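PDB 6UOF: transcriptional regulator containing CBS domains from Streptococcus pneumoniae, which probably regulates transcription in response to a small ligand, such as an adenine nucleotide, sensed by the paired CBS domains that make up this fragment. Local coordinates for residues G16-T21 against K25-L30; R38-N43 against Q105-V110. One frame throughout, in Å; residues are numbered along the deposited sequence.

Contact 1 (G16-T21 against K25-L30); sequences GFLRET and KDYLDL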
loop_
_atom_site.group_PDB
_atom_site.type_symbol
_atom_site.label_atom_id
_atom_site.label_comp_id
_atom_site.label_asym_id
_atom_site.label_seq_id
_atom_site.Cartn_x
_atom_site.Cartn_y
_atom_site.Cartn_z
ATOM N N GLY A 16 -4.986 0.804 6.470
ATOM C CA GLY A 16 -4.554 -0.571 6.779
ATOM C C GLY A 16 -3.124 -0.834 6.350
ATOM O O GLY A 16 -2.666 -0.303 5.329
ATOM N N PHE A 17 -2.455 -1.688 7.101
ATOM C CA PHE A 17 -1.097 -2.119 6.716
ATOM C C PHE A 17 -0.862 -3.478 7.351
ATOM O O PHE A 17 -1.546 -3.850 8.313
ATOM C CB PHE A 17 -0.020 -1.129 7.166
ATOM C CG PHE A 17 0.155 -1.082 8.661
ATOM C CD1 PHE A 17 -0.691 -0.331 9.467
ATOM C CD2 PHE A 17 1.174 -1.802 9.266
ATOM C CE1 PHE A 17 -0.529 -0.321 10.844
ATOM C CE2 PHE A 17 1.337 -1.787 10.644
ATOM C CZ PHE A 17 0.483 -1.049 11.426
ATOM N N LEU A 18 0.096 -4.204 6.786
ATOM C CA LEU A 18 0.509 -5.499 7.375
ATOM C C LEU A 18 1.991 -5.483 7.719
ATOM O O LEU A 18 2.730 -4.666 7.178
ATOM C CB LEU A 18 0.203 -6.626 6.392
ATOM C CG LEU A 18 -1.273 -7.022 6.397
ATOM C CD1 LEU A 18 -1.733 -7.506 5.054
ATOM C CD2 LEU A 18 -1.582 -8.033 7.482
ATOM N N ARG A 19 2.344 -6.317 8.682
ATOM C CA ARG A 19 3.764 -6.519 9.045
ATOM C C ARG A 19 4.243 -7.776 8.320
ATOM O O ARG A 19 3.415 -8.711 8.100
ATOM C CB ARG A 19 3.913 -6.606 10.560
ATOM C CG ARG A 19 3.545 -5.294 11.242
ATOM C CD ARG A 19 3.842 -5.271 12.734
ATOM N NE ARG A 19 3.769 -3.919 13.341
ATOM C CZ ARG A 19 2.721 -3.406 13.964
ATOM N NH1 ARG A 19 2.768 -2.160 14.399
ATOM N NH2 ARG A 19 1.619 -4.117 14.131
ATOM N N GLU A 20 5.524 -7.827 7.977
ATOM C CA GLU A 20 5.986 -8.986 7.172
ATOM C C GLU A 20 5.875 -10.273 8.002
ATOM O O GLU A 20 5.822 -11.362 7.383
ATOM C CB GLU A 20 7.343 -8.676 6.554
ATOM C CG GLU A 20 8.449 -8.722 7.552
ATOM C CD GLU A 20 9.864 -8.573 7.019
ATOM O OE1 GLU A 20 10.045 -8.385 5.808
ATOM O OE2 GLU A 20 10.776 -8.671 7.827
ATOM N N THR A 21 5.807 -10.164 9.336
ATOM C CA THR A 21 5.660 -11.306 10.279
ATOM C C THR A 21 4.186 -11.601 10.595
ATOM O O THR A 21 3.934 -12.574 11.325
ATOM C CB THR A 21 6.496 -11.080 11.539
ATOM O OG1 THR A 21 6.202 -9.754 11.985
ATOM C CG2 THR A 21 7.975 -11.237 11.274
ATOM N N LYS A 25 -3.771 -15.264 7.342
ATOM C CA LYS A 25 -5.032 -15.147 8.135
ATOM C C LYS A 25 -5.217 -13.682 8.549
ATOM O O LYS A 25 -6.345 -13.160 8.454
ATOM C CB LYS A 25 -5.002 -16.027 9.390
ATOM C CG LYS A 25 -6.207 -15.859 10.314
ATOM C CD LYS A 25 -6.085 -16.588 11.639
ATOM C CE LYS A 25 -7.175 -16.226 12.630
ATOM N NZ LYS A 25 -7.091 -14.806 13.046
ATOM N N ASP A 26 -4.150 -13.043 9.025
ATOM C CA ASP A 26 -4.238 -11.617 9.433
ATOM C C ASP A 26 -4.632 -10.754 8.231
ATOM O O ASP A 26 -5.441 -9.823 8.411
ATOM C CB ASP A 26 -2.919 -11.128 10.029
ATOM C CG ASP A 26 -2.519 -11.835 11.310
ATOM O OD1 ASP A 26 -3.411 -12.152 12.106
ATOM O OD2 ASP A 26 -1.315 -12.076 11.480
ATOM N N TYR A 27 -4.089 -11.046 7.049
ATOM C CA TYR A 27 -4.440 -10.288 5.815
ATOM C C TYR A 27 -5.933 -10.466 5.505
ATOM O O TYR A 27 -6.646 -9.455 5.301
ATOM C CB TYR A 27 -3.582 -10.750 4.636
ATOM C CG TYR A 27 -4.130 -10.343 3.296
ATOM C CD1 TYR A 27 -3.948 -9.067 2.789
ATOM C CD2 TYR A 27 -4.916 -11.219 2.573
ATOM C CE1 TYR A 27 -4.473 -8.688 1.564
ATOM C CE2 TYR A 27 -5.476 -10.844 1.364
ATOM C CZ TYR A 27 -5.277 -9.572 0.873
ATOM O OH TYR A 27 -5.816 -9.191 -0.323
ATOM N N LEU A 28 -6.417 -11.708 5.503
ATOM C CA LEU A 28 -7.848 -11.962 5.179
ATOM C C LEU A 28 -8.752 -11.252 6.193
ATOM O O LEU A 28 -9.798 -10.708 5.776
ATOM C CB LEU A 28 -8.112 -13.470 5.128
ATOM C CG LEU A 28 -7.377 -14.219 4.015
ATOM C CD1 LEU A 28 -7.611 -15.719 4.115
ATOM C CD2 LEU A 28 -7.792 -13.708 2.639
ATOM N N ASP A 29 -8.365 -11.237 7.468
ATOM C CA ASP A 29 -9.170 -10.544 8.505
ATOM C C ASP A 29 -9.176 -9.038 8.218
ATOM O O ASP A 29 -10.242 -8.396 8.401
ATOM C CB ASP A 29 -8.623 -10.820 9.908
ATOM C CG ASP A 29 -8.748 -12.261 10.372
ATOM O OD1 ASP A 29 -9.555 -13.014 9.770
ATOM O OD2 ASP A 29 -8.041 -12.622 11.339
ATOM N N LEU A 30 -8.023 -8.475 7.839
ATOM C CA LEU A 30 -7.940 -7.008 7.585
ATOM C C LEU A 30 -8.790 -6.652 6.360
ATOM O O LEU A 30 -9.416 -5.577 6.354
ATOM C CB LEU A 30 -6.482 -6.589 7.386
ATOM C CG LEU A 30 -6.248 -5.082 7.400
ATOM C CD1 LEU A 30 -6.642 -4.474 8.735
ATOM C CD2 LEU A 30 -4.811 -4.754 7.064
#
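Leu-18 carries most of the apolar contact between residues 16-21 and helix residues 25-30, reaching out from the short strand 18-19 with each methyl on a different part of the helix. Leu-18 CD1 arrives at the rim of the Tyr-27 ring, 3.5 Å from Tyr-27 CD1 and near the ring plane, so the contact is made at an edge and not over a face. The two side chains cross at about a right angle, and Tyr-27 CB also lies close to that methyl. Leu-18 CD2 turns to the helix backbone instead, 3.9 Å from Tyr-27 N and 4.2 Å from Asp-26 CB. From the next turn of the helix comes Leu-30. With CG anti to its backbone N (chi1 -168°), it extends toward the chain before the strand, where Leu-30 CD2 lies 3.6 Å from Phe-17 O and 4.2 Å from Gly-16 CA. Gly-16, the first residue past helix 12-15, leaves helical geometry with a positive phi of 120°.

Polar groups work within the segments or outside them, and no hydrogen bond spans the contact. Lys-25 NZ forms a salt bridge along the helix with Asp-29 OD2 (2.9 Å), which accepts through its syn lone pair. Asp-26 OD2 accepts from Thr-23 N near the start of the helix, while Tyr-27 OH is bonded to Ser-37 O.

Leu-18 also touches Val-52 of strand 48-52, and Tyr-27 and Leu-30 both pack on Phe-39. Helix 24-34 thereby covers strands 18-19 and 39-42 within a beta-alpha-beta unit.

Contact 2 (R38-N43 against Q105-V110); sequences RFPVIN and QTLLGV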
loop_
_atom_site.group_PDB
_atom_site.type_symbol
_atom_site.label_atom_id
_atom_site.label_comp_id
_atom_site.label_asym_id
_atom_site.label_seq_id
_atom_site.Cartn_x
_atom_site.Cartn_y
_atom_site.Cartn_z
ATOM N N ARG A 38 -5.541 -4.469 -0.941
ATOM C CA ARG A 38 -4.129 -4.234 -1.320
ATOM C C ARG A 38 -3.498 -3.386 -0.224
ATOM O O ARG A 38 -3.954 -2.260 0.016
ATOM C CB ARG A 38 -4.031 -3.596 -2.699
ATOM C CG ARG A 38 -4.690 -4.451 -3.770
ATOM C CD ARG A 38 -4.448 -3.983 -5.183
ATOM N NE ARG A 38 -5.037 -4.935 -6.109
ATOM C CZ ARG A 38 -4.991 -4.835 -7.427
ATOM N NH1 ARG A 38 -4.366 -3.820 -7.999
ATOM N NH2 ARG A 38 -5.561 -5.761 -8.172
ATOM N N PHE A 39 -2.498 -3.951 0.425
ATOM C CA PHE A 39 -1.889 -3.236 1.575
ATOM C C PHE A 39 -0.377 -3.182 1.487
ATOM O O PHE A 39 0.268 -4.135 1.025
ATOM C CB PHE A 39 -2.222 -3.925 2.900
ATOM C CG PHE A 39 -3.696 -4.020 3.179
ATOM C CD1 PHE A 39 -4.408 -2.903 3.590
ATOM C CD2 PHE A 39 -4.389 -5.203 3.010
ATOM C CE1 PHE A 39 -5.770 -2.978 3.823
ATOM C CE2 PHE A 39 -5.744 -5.281 3.260
ATOM C CZ PHE A 39 -6.435 -4.169 3.658
ATOM N N PRO A 40 0.250 -2.082 1.975
ATOM C CA PRO A 40 1.706 -2.054 2.116
ATOM C C PRO A 40 2.109 -2.979 3.264
ATOM O O PRO A 40 1.374 -3.162 4.220
ATOM C CB PRO A 40 2.005 -0.597 2.470
ATOM C CG PRO A 40 0.746 -0.120 3.196
ATOM C CD PRO A 40 -0.389 -0.853 2.497
ATOM N N VAL A 41 3.321 -3.511 3.146
ATOM C CA VAL A 41 3.910 -4.398 4.186
ATOM C C VAL A 41 5.194 -3.768 4.718
ATOM O O VAL A 41 6.034 -3.361 3.912
ATOM C CB VAL A 41 4.210 -5.788 3.611
ATOM C CG1 VAL A 41 4.661 -6.701 4.728
ATOM C CG2 VAL A 41 3.005 -6.373 2.887
ATOM N N ILE A 42 5.308 -3.725 6.047
ATOM C CA ILE A 42 6.526 -3.142 6.676
ATOM C C ILE A 42 7.304 -4.194 7.462
ATOM O O ILE A 42 6.728 -5.149 7.974
ATOM C CB ILE A 42 6.167 -1.962 7.595
ATOM C CG1 ILE A 42 5.231 -2.373 8.737
ATOM C CG2 ILE A 42 5.639 -0.804 6.778
ATOM C CD1 ILE A 42 5.025 -1.311 9.808
ATOM N N ASN A 43 8.600 -3.946 7.579
ATOM C CA ASN A 43 9.428 -4.797 8.461
ATOM C C ASN A 43 9.481 -4.159 9.856
ATOM O O ASN A 43 8.799 -3.135 10.110
ATOM C CB ASN A 43 10.809 -5.060 7.857
ATOM C CG ASN A 43 11.674 -3.824 7.750
ATOM O OD1 ASN A 43 11.348 -2.780 8.312
ATOM N ND2 ASN A 43 12.795 -3.942 7.056
ATOM N N GLN A 105 12.319 5.604 3.543
ATOM C CA GLN A 105 11.482 4.480 3.041
ATOM C C GLN A 105 10.564 3.892 4.116
ATOM O O GLN A 105 9.950 2.845 3.863
ATOM C CB GLN A 105 12.343 3.418 2.347
ATOM C CG GLN A 105 13.323 4.012 1.342
ATOM C CD GLN A 105 12.618 4.778 0.252
ATOM O OE1 GLN A 105 11.921 4.198 -0.574
ATOM N NE2 GLN A 105 12.804 6.088 0.218
ATOM N N THR A 106 10.385 4.573 5.253
ATOM C CA THR A 106 9.399 4.093 6.259
ATOM C C THR A 106 7.983 4.544 5.861
ATOM O O THR A 106 7.810 5.605 5.195
ATOM C CB THR A 106 9.755 4.549 7.682
ATOM O OG1 THR A 106 9.801 5.980 7.717
ATOM C CG2 THR A 106 11.066 3.955 8.158
ATOM N N LEU A 107 6.999 3.733 6.235
ATOM C CA LEU A 107 5.596 3.942 5.792
ATOM C C LEU A 107 4.893 5.113 6.492
ATOM O O LEU A 107 4.888 5.162 7.729
ATOM C CB LEU A 107 4.804 2.657 6.044
ATOM C CG LEU A 107 3.360 2.661 5.536
ATOM C CD1 LEU A 107 3.309 2.754 4.018
ATOM C CD2 LEU A 107 2.628 1.429 6.013
ATOM N N LEU A 108 4.231 5.945 5.685
ATOM C CA LEU A 108 3.320 7.009 6.168
ATOM C C LEU A 108 1.870 6.583 5.917
ATOM O O LEU A 108 0.990 6.903 6.739
ATOM C CB LEU A 108 3.621 8.316 5.437
ATOM C CG LEU A 108 4.943 8.980 5.810
ATOM C CD1 LEU A 108 5.234 10.122 4.860
ATOM C CD2 LEU A 108 4.919 9.442 7.256
ATOM N N GLY A 109 1.598 5.948 4.779
ATOM C CA GLY A 109 0.211 5.591 4.452
ATOM C C GLY A 109 0.116 5.236 2.995
ATOM O O GLY A 109 1.095 4.721 2.436
ATOM N N VAL A 110 -1.033 5.507 2.389
ATOM C CA VAL A 110 -1.231 5.152 0.955
ATOM C C VAL A 110 -2.013 6.238 0.236
ATOM O O VAL A 110 -2.718 7.036 0.882
ATOM C CB VAL A 110 -2.008 3.834 0.804
ATOM C CG1 VAL A 110 -1.407 2.688 1.593
ATOM C CG2 VAL A 110 -3.488 4.004 1.126
#
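Pro-40 projects from strand 39-42 as a blunt knob that meets both Leu-107 and Val-110, the two apolar side chains that strand 107-110 turns toward it. The flank of its ring is received by the fork of Leu-107: Pro-40 CG is 3.7 Å from Leu-107 CD2, and Pro-40 CB is 3.9 Å from Leu-107 CD1, so both branches of the leucine bear on the proline. The other end of the ring rests on Val-110, with Val-110 CG1 3.8 Å from Pro-40 CD. In each pair the side chains cross at about a right angle.

Ile-42 supplies the second bump. Ile-42 CG2, and not the longer CG1 branch, does the touching, approaching Leu-107 CB to 3.6 Å and Leu-107 CD2 to 3.8 Å. A chi1 of 60° leaves CG1 between the backbone N and the carbonyl carbon, with CG2 anti to the carbonyl carbon and turned to the root of Leu-107. Leu-107 is thus wedged between Pro-40 and Ile-42, its CD2 meeting both; an extended first torsion (chi1 -175°) carries its fork along to the proline.

Packing is wholly apolar, with no hydrogen bond across it. The strands run nearly antiparallel at 168°, but their axes stay 8.1 Å apart, a spacing set by side chains between two sheets and not by backbone pairing within one. Leu-108 and Gly-109 form a classic beta bulge opposite Val-100. Leu-107 also rests on Val-48, and Val-110 on Met-97, which widens the buried layer.

Two sheets facing each other across such an apolar seam, one with strand 39-42 of the first CBS motif and one with strand 107-112 of the second, are characteristic of the tandem CBS pair, or Bateman module.

How the contacts relate
From the N terminus, the chain leaves helix 12-15 and forms strand 18-19; contact 1 closes the short connection through residues 22-24, where helix 24-34 starts, by folding that helix back on the strand. The helix then leads to strand 39-42, where contact 2 begins; its loop of some sixty residues closes only when the chain returns in strand 107-112. The two contacts therefore follow in series, neither nested nor crossed. They meet in the first sheet, where strands 18-19 and 39-42 lie parallel, with Leu-18 O 3.0 Å from Ile-42 N. Contact 1 fixes a helix to this sheet, whereas contact 2 joins it to the sheet that holds strand 107-112 of the second CBS motif, with strand 10-11 at its edge.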